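Local coordinates for protein rhodopsin (Todarodes pacificus, PDB 2Z73) that detects light through retinal isomerization and passes the signal to G-proteins that activate phospholipase C in squid low-light vision, at residues Met204-Leu207 against Gly208-Pro212; Pro320-Arg323 against Glu324-Gln328; Lys145-His149 against Arg150-Ile154. All coordinates share one frame; numbering follows the deposited sequence.

Interaction 1 (Met204-Leu207 against Gly208-Pro212). With RET (retinal), chain D.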
# COMPACT_ATOMS: atom_id res chain seq x y z
N MET A 204 16.65 3.17 -3.90
CA MET A 204 15.24 3.30 -3.56
C MET A 204 14.39 2.63 -4.62
O MET A 204 13.58 1.75 -4.32
CB MET A 204 14.83 4.76 -3.43
CG MET A 204 15.10 5.36 -2.05
SD MET A 204 14.49 7.03 -1.90
CE MET A 204 14.89 7.37 -0.20
N PHE A 205 14.58 3.05 -5.87
CA PHE A 205 13.84 2.50 -6.99
C PHE A 205 14.03 1.00 -7.20
O PHE A 205 13.06 0.27 -7.39
CB PHE A 205 14.24 3.24 -8.26
CG PHE A 205 13.47 4.50 -8.50
CD1 PHE A 205 12.28 4.46 -9.22
CD2 PHE A 205 13.90 5.70 -7.99
CE1 PHE A 205 11.54 5.62 -9.42
CE2 PHE A 205 13.17 6.86 -8.19
CZ PHE A 205 11.98 6.81 -8.91
N ILE A 206 15.27 0.54 -7.16
CA ILE A 206 15.54 -0.87 -7.38
C ILE A 206 15.25 -1.75 -6.16
O ILE A 206 14.51 -2.72 -6.26
CB ILE A 206 17.00 -1.05 -7.86
CG1 ILE A 206 17.19 -0.25 -9.15
CG2 ILE A 206 17.29 -2.51 -8.14
CD1 ILE A 206 18.63 0.00 -9.53
N LEU A 207 15.83 -1.40 -5.01
CA LEU A 207 15.60 -2.20 -3.81
C LEU A 207 14.23 -1.98 -3.18
O LEU A 207 13.53 -2.92 -2.83
CB LEU A 207 16.68 -1.94 -2.77
CG LEU A 207 18.09 -2.46 -3.07
CD1 LEU A 207 18.01 -3.94 -3.46
CD2 LEU A 207 18.72 -1.65 -4.18
N GLY A 208 13.84 -0.72 -3.04
CA GLY A 208 12.56 -0.42 -2.43
C GLY A 208 11.35 -0.68 -3.30
O GLY A 208 10.34 -1.19 -2.82
N PHE A 209 11.44 -0.35 -4.58
CA PHE A 209 10.31 -0.52 -5.50
C PHE A 209 10.36 -1.78 -6.37
O PHE A 209 9.57 -2.71 -6.16
CB PHE A 209 10.20 0.74 -6.37
CG PHE A 209 8.93 0.83 -7.16
CD1 PHE A 209 7.74 0.32 -6.66
CD2 PHE A 209 8.91 1.48 -8.39
CE1 PHE A 209 6.55 0.46 -7.37
CE2 PHE A 209 7.73 1.62 -9.11
CZ PHE A 209 6.54 1.11 -8.60
N PHE A 210 11.26 -1.83 -7.34
CA PHE A 210 11.36 -2.99 -8.23
C PHE A 210 11.45 -4.31 -7.47
O PHE A 210 10.90 -5.32 -7.89
CB PHE A 210 12.57 -2.86 -9.16
CG PHE A 210 12.55 -1.62 -10.01
CD1 PHE A 210 11.36 -1.19 -10.61
CD2 PHE A 210 13.71 -0.89 -10.24
CE1 PHE A 210 11.34 -0.06 -11.42
CE2 PHE A 210 13.70 0.24 -11.05
CZ PHE A 210 12.51 0.65 -11.64
N GLY A 211 12.16 -4.29 -6.35
CA GLY A 211 12.32 -5.50 -5.57
C GLY A 211 11.03 -6.25 -5.32
O GLY A 211 10.79 -7.28 -5.94
N PRO A 212 10.18 -5.75 -4.41
CA PRO A 212 8.89 -6.38 -4.07
C PRO A 212 8.03 -6.63 -5.30
O PRO A 212 7.19 -7.53 -5.32
CB PRO A 212 8.27 -5.39 -3.09
CG PRO A 212 8.88 -4.07 -3.49
CD PRO A 212 10.31 -4.45 -3.72
C1 RET D . 9.69 5.52 -5.44
C2 RET D . 8.97 4.67 -6.52
C3 RET D . 7.52 4.31 -6.22
C4 RET D . 7.34 3.69 -4.83
C5 RET D . 8.05 4.48 -3.73
C6 RET D . 9.11 5.31 -3.98
C7 RET D . 9.80 6.10 -2.88
C8 RET D . 9.23 7.21 -2.21
C9 RET D . 9.71 8.03 -1.09
C10 RET D . 8.84 8.99 -0.74
C11 RET D . 8.88 9.96 0.33
C12 RET D . 7.94 10.91 0.63
C13 RET D . 6.67 11.40 -0.02
C14 RET D . 5.89 12.34 0.60
C15 RET D . 4.66 12.88 0.03
C16 RET D . 11.18 5.21 -5.47
C17 RET D . 9.55 7.00 -5.91
C18 RET D . 7.41 4.19 -2.40
C19 RET D . 11.05 7.74 -0.43
C20 RET D . 6.32 10.80 -1.40
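F205 and F210 meet one turn apart on helix 195-224, where the winding widens. The amide N of F210 lies 2.8 Å from F205 O, and the N-H...O angle is 170°, nearly straight. It thus bonds five residues back, not four, and G211 N repeats the pattern onto I206 O at 2.8 Å. The ordinary four-residue step survives only weakly, from G208 N to M204 O and from F209 N, which is shared between F205 O and M204 O. This is a pi-type bulge just ahead of P212, whose ring nitrogen has no hydrogen to give to the preceding turn; such a bulge beside the proline of the fifth transmembrane helix is well known in rhodopsin-family receptors.

The tight side is the buried one, where M204, F205 and F209 face retinal. Methyl C16 sits 3.6 Å above the F205 ring plane, over its centre, while C3 of the cyclohexenyl ring lies 3.7 Å above that of F209. The F209 ring leads away from the preceding turn, its chi1 of -168° setting CG opposite the backbone N, and also touches F270 and L271 of helix 246-286. The extended M204 chain brings SD to 3.8 Å from the polyene methyl C19.

I206 and F210 lie on the surface, which here probably faces lipid. CG1 of I206 lies in the plane of the F210 ring, at its edge, 3.7 Å from CD2. The carbonyl-ring approach itself is close, F210 CD2 being 3.1 Å from F205 O.

The chemistry is therefore divided: backbone bonds of uneven strength take up the widened turn, whereas the part of the retinal pocket contributed here is apolar, two aromatic faces on the ring and a thioether at the polyene methyl.

Interaction 2 (Pro320-Arg323 against Glu324-Gln328); sequences PKFR and EAISQ. With BOG (octyl beta-D-glucopyranoside), chain C.
E324 is held against the turn before it by backbone and CB together. Its amide N donates to P320 O at 2.8 Å, a moderately bent bond (144°), and its CB lies 3.0 Å from K321 O. The E324 side chain also touches F339.

R323 serves through its carbonyl: S327 N reaches R323 O at 3.1 Å from 31° outside the carbonyl plane. Its guanidinium turns away to other partners, NH1 giving a hydrogen bond to S316 O, NE forming a salt bridge with E343, and NH2 bonding to C337 O, the backbone oxygen of one of the two cysteines that carry palmitate in the native protein. These segments form the cytoplasmic helix 8 that follows the seventh transmembrane helix in rhodopsin-family receptors, and F322 is the phenylalanine closing its NPxxY(x)5,6F motif.

I326 packs on that phenylalanine. Its CD1 stands over one face of the F322 ring, 3.9 Å from the centroid and 29° off the normal, which meets the geometry of a CH-pi contact. The nearest ring atom is CE2, at 3.5 Å from I326 CD1. Both side chains also touch L58 of helix 31-61. On the polar flank K321, extended beyond CG, reaches a detergent glucoside, its NZ giving a weak bond to O3 at 3.1 Å.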
# COMPACT_ATOMS: atom_id res chain seq x y z
N PRO A 320 -15.78 -10.36 1.62
CA PRO A 320 -16.92 -10.93 2.34
C PRO A 320 -16.85 -10.93 3.87
O PRO A 320 -17.65 -10.26 4.52
CB PRO A 320 -17.03 -12.34 1.76
CG PRO A 320 -15.62 -12.66 1.41
CD PRO A 320 -15.14 -11.38 0.77
N LYS A 321 -15.91 -11.67 4.45
CA LYS A 321 -15.81 -11.69 5.90
C LYS A 321 -15.70 -10.29 6.47
O LYS A 321 -16.37 -9.95 7.44
CB LYS A 321 -14.61 -12.53 6.37
CG LYS A 321 -14.89 -14.02 6.42
CD LYS A 321 -13.67 -14.80 6.88
CE LYS A 321 -13.95 -16.29 6.93
NZ LYS A 321 -12.77 -17.09 7.35
N PHE A 322 -14.87 -9.46 5.84
CA PHE A 322 -14.68 -8.09 6.29
C PHE A 322 -15.98 -7.30 6.17
O PHE A 322 -16.34 -6.55 7.07
CB PHE A 322 -13.60 -7.41 5.47
CG PHE A 322 -13.33 -5.99 5.88
CD1 PHE A 322 -12.92 -5.68 7.17
CD2 PHE A 322 -13.48 -4.95 4.97
CE1 PHE A 322 -12.66 -4.37 7.54
CE2 PHE A 322 -13.22 -3.64 5.33
CZ PHE A 322 -12.81 -3.35 6.62
N ARG A 323 -16.68 -7.48 5.06
CA ARG A 323 -17.94 -6.79 4.85
C ARG A 323 -18.96 -7.25 5.88
O ARG A 323 -19.84 -6.49 6.29
CB ARG A 323 -18.47 -7.06 3.44
CG ARG A 323 -17.82 -6.21 2.36
CD ARG A 323 -18.18 -6.71 0.98
NE ARG A 323 -19.62 -6.81 0.75
CZ ARG A 323 -20.44 -5.77 0.55
NH1 ARG A 323 -19.96 -4.53 0.53
NH2 ARG A 323 -21.73 -5.98 0.35
N GLU A 324 -18.83 -8.50 6.29
CA GLU A 324 -19.74 -9.07 7.28
C GLU A 324 -19.55 -8.25 8.55
O GLU A 324 -20.46 -7.58 9.03
CB GLU A 324 -19.36 -10.54 7.53
CG GLU A 324 -20.48 -11.46 7.97
CD GLU A 324 -19.95 -12.79 8.47
OE1 GLU A 324 -20.75 -13.73 8.64
OE2 GLU A 324 -18.73 -12.88 8.71
N ALA A 325 -18.33 -8.30 9.08
CA ALA A 325 -17.96 -7.57 10.28
C ALA A 325 -18.44 -6.12 10.27
O ALA A 325 -18.97 -5.63 11.26
CB ALA A 325 -16.44 -7.63 10.47
N ILE A 326 -18.25 -5.42 9.17
CA ILE A 326 -18.68 -4.03 9.11
C ILE A 326 -20.18 -3.94 9.37
O ILE A 326 -20.62 -3.17 10.21
CB ILE A 326 -18.34 -3.38 7.73
CG1 ILE A 326 -16.83 -3.33 7.53
CG2 ILE A 326 -18.89 -1.95 7.68
CD1 ILE A 326 -16.41 -2.59 6.29
N SER A 327 -20.95 -4.75 8.66
CA SER A 327 -22.40 -4.75 8.81
C SER A 327 -22.81 -4.97 10.26
O SER A 327 -23.86 -4.49 10.71
CB SER A 327 -23.02 -5.84 7.93
OG SER A 327 -22.70 -7.13 8.40
N GLN A 328 -21.97 -5.70 10.99
CA GLN A 328 -22.21 -6.03 12.39
C GLN A 328 -21.67 -5.00 13.39
O GLN A 328 -22.02 -5.05 14.56
CB GLN A 328 -21.59 -7.39 12.73
CG GLN A 328 -22.33 -8.59 12.16
CD GLN A 328 -21.44 -9.82 12.03
OE1 GLN A 328 -21.91 -10.95 12.17
NE2 GLN A 328 -20.16 -9.61 11.76
C1 BOG C . -8.17 -17.33 5.00
O1 BOG C . -7.41 -16.70 4.07
C2 BOG C . -9.51 -17.34 4.31
O2 BOG C . -10.03 -15.99 4.01
C3 BOG C . -10.33 -18.03 5.30
O3 BOG C . -11.56 -18.07 4.66
C4 BOG C . -9.73 -19.47 5.59
O4 BOG C . -10.51 -20.14 6.53
C5 BOG C . -8.42 -19.40 6.26
O5 BOG C . -7.64 -18.71 5.28
C6 BOG C . -7.80 -20.83 6.54
O6 BOG C . -6.46 -20.68 7.24
C1' BOG C . -6.63 -15.88 4.90
C2' BOG C . -5.59 -15.47 3.98
C3' BOG C . -5.69 -13.98 4.05
C4' BOG C . -5.42 -13.64 2.70
C5' BOG C . -5.15 -12.18 2.75
C6' BOG C . -5.55 -11.78 1.44
C7' BOG C . -5.36 -10.32 1.51
C8' BOG C . -6.31 -9.87 0.55

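Interaction 3 (Lys145-His149 against Arg150-Ile154); sequences KKMSH and RRAFI. With BOG (octyl beta-D-glucopyranoside), chain C.
S148 turns its hydroxyl back towards the helix start by a chi1 of 67°, which sets OG between its own backbone N and carbonyl carbon. From there OG accepts the amide N of R151 at 3.2 Å, with an N-H...O angle of 155°. Bends at chi2 and chi3 fold the R151 guanidinium back until S148 OG lies over one of its faces. NE is 3.0 Å from OG, but the angle is too poor for a hydrogen bond, which leaves the amide as the evident donor.

The first turn closes behind this cap. A152 N donates to S148 O at 2.8 Å, nearly in line with the carbonyl, and F153 N does likewise to H149 O, from a more tilted position. R150 also doubles back, laying a guanidinium face on H149 CB, 3.4 Å from the plane; the H149 ring and the R150 guanidinium planes stand 65° apart.

On the inner side M147 bends so that SD lies 3.7 Å from A152 N and CG lies 3.9 Å from A152 CB. This methionine also touches P68, F72 and D132, the acid of the DRY motif, while K146 forms a salt bridge with E256. K145 NZ and R151 NH2, like charges, remain 4.9 Å apart.

A serine N-cap, with apolar residues just before it and four positions after it in contact as in a hydrophobic staple, is the arrangement that starts helix 149-167, the fourth transmembrane helix, at the end of the second cytoplasmic loop.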
# COMPACT_ATOMS: atom_id res chain seq x y z
N LYS A 145 -0.05 -24.83 1.22
CA LYS A 145 0.45 -24.49 2.55
C LYS A 145 -0.17 -23.19 3.07
O LYS A 145 -0.14 -22.16 2.39
CB LYS A 145 1.97 -24.36 2.50
CG LYS A 145 2.72 -24.99 3.67
CD LYS A 145 2.47 -24.27 4.98
CE LYS A 145 3.43 -24.74 6.07
NZ LYS A 145 3.33 -26.20 6.36
N LYS A 146 -0.72 -23.24 4.28
CA LYS A 146 -1.32 -22.08 4.90
C LYS A 146 -0.28 -21.32 5.72
O LYS A 146 0.71 -21.90 6.17
CB LYS A 146 -2.47 -22.50 5.82
CG LYS A 146 -3.81 -21.88 5.45
CD LYS A 146 -4.32 -22.42 4.12
CE LYS A 146 -5.65 -21.81 3.76
NZ LYS A 146 -6.22 -22.43 2.53
N MET A 147 -0.52 -20.03 5.92
CA MET A 147 0.40 -19.19 6.67
C MET A 147 0.36 -19.49 8.17
O MET A 147 -0.70 -19.73 8.74
CB MET A 147 0.06 -17.71 6.44
CG MET A 147 1.05 -16.74 7.03
SD MET A 147 2.73 -17.05 6.46
CE MET A 147 2.68 -16.29 4.82
N SER A 148 1.54 -19.48 8.80
CA SER A 148 1.64 -19.74 10.22
C SER A 148 2.10 -18.47 10.94
O SER A 148 2.81 -17.65 10.36
CB SER A 148 2.64 -20.87 10.49
OG SER A 148 3.96 -20.47 10.16
N HIS A 149 1.69 -18.32 12.20
CA HIS A 149 2.07 -17.16 12.99
C HIS A 149 3.58 -16.99 12.98
O HIS A 149 4.09 -15.88 12.80
CB HIS A 149 1.56 -17.31 14.42
CG HIS A 149 0.08 -17.18 14.56
ND1 HIS A 149 -0.59 -15.99 14.38
CD2 HIS A 149 -0.88 -18.11 14.83
CE1 HIS A 149 -1.89 -16.18 14.54
NE2 HIS A 149 -2.09 -17.46 14.81
N ARG A 150 4.30 -18.09 13.17
CA ARG A 150 5.76 -18.04 13.16
C ARG A 150 6.20 -17.35 11.89
O ARG A 150 6.74 -16.25 11.92
CB ARG A 150 6.35 -19.45 13.23
CG ARG A 150 6.53 -19.99 14.64
CD ARG A 150 5.24 -19.95 15.44
NE ARG A 150 4.17 -20.68 14.76
CZ ARG A 150 2.91 -20.70 15.17
NH1 ARG A 150 2.00 -21.40 14.50
NH2 ARG A 150 2.55 -20.02 16.25
N ARG A 151 5.96 -18.01 10.76
CA ARG A 151 6.34 -17.45 9.47
C ARG A 151 5.90 -16.00 9.33
O ARG A 151 6.74 -15.10 9.18
CB ARG A 151 5.74 -18.29 8.33
CG ARG A 151 6.73 -19.22 7.64
CD ARG A 151 7.29 -20.27 8.60
NE ARG A 151 6.40 -21.43 8.74
CZ ARG A 151 6.63 -22.45 9.56
NH1 ARG A 151 7.72 -22.46 10.32
NH2 ARG A 151 5.78 -23.47 9.60
N ALA A 152 4.60 -15.76 9.39
CA ALA A 152 4.05 -14.42 9.27
C ALA A 152 4.84 -13.40 10.09
O ALA A 152 5.31 -12.39 9.56
CB ALA A 152 2.59 -14.41 9.69
N PHE A 153 4.98 -13.67 11.38
CA PHE A 153 5.70 -12.77 12.27
C PHE A 153 7.11 -12.46 11.75
O PHE A 153 7.53 -11.31 11.74
CB PHE A 153 5.78 -13.36 13.68
CG PHE A 153 6.55 -12.52 14.65
CD1 PHE A 153 6.21 -11.19 14.87
CD2 PHE A 153 7.64 -13.05 15.34
CE1 PHE A 153 6.94 -10.40 15.76
CE2 PHE A 153 8.38 -12.27 16.23
CZ PHE A 153 8.03 -10.94 16.44
N ILE A 154 7.83 -13.48 11.30
CA ILE A 154 9.18 -13.27 10.78
C ILE A 154 9.11 -12.43 9.51
O ILE A 154 9.91 -11.53 9.30
CB ILE A 154 9.88 -14.62 10.45
CG1 ILE A 154 9.83 -15.54 11.67
CG2 ILE A 154 11.32 -14.38 10.06
CD1 ILE A 154 10.15 -16.98 11.35
C1 BOG C . -8.17 -17.33 5.00
O1 BOG C . -7.41 -16.70 4.07
C2 BOG C . -9.51 -17.34 4.31
O2 BOG C . -10.03 -15.99 4.01
C3 BOG C . -10.33 -18.03 5.30
O3 BOG C . -11.56 -18.07 4.66
C4 BOG C . -9.73 -19.47 5.59
O4 BOG C . -10.51 -20.14 6.53
C5 BOG C . -8.42 -19.40 6.26
O5 BOG C . -7.64 -18.71 5.28
C6 BOG C . -7.80 -20.83 6.54
O6 BOG C . -6.46 -20.68 7.24
C1' BOG C . -6.63 -15.88 4.90
C2' BOG C . -5.59 -15.47 3.98
C3' BOG C . -5.69 -13.98 4.05
C4' BOG C . -5.42 -13.64 2.70
C5' BOG C . -5.15 -12.18 2.75
C6' BOG C . -5.55 -11.78 1.44
C7' BOG C . -5.36 -10.32 1.51
C8' BOG C . -6.31 -9.87 0.55

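Interaction 1 lies mid-helix in the membrane and is partly buried, whereas interaction 2 is a buried contact at the cytoplasmic side and interaction 3 is mostly surface. Interactions 1 and 2 each join consecutive turns of one helix, while interaction 3 joins a loop to the first turn of another. Backbone bonding differs accordingly: mainly five-residue steps in 204-212, regular four-residue steps in 320-328, and a side-chain cap ahead of the first four-residue bonds in 145-154. Aromatic faces meet retinal in the first and an isoleucine in the second; the third combines a serine cap with a methionine-alanine contact, its arginines folded back over the first turn. Interactions 2 and 3, with nearest atoms about 9 Å apart, both touch the same detergent molecule.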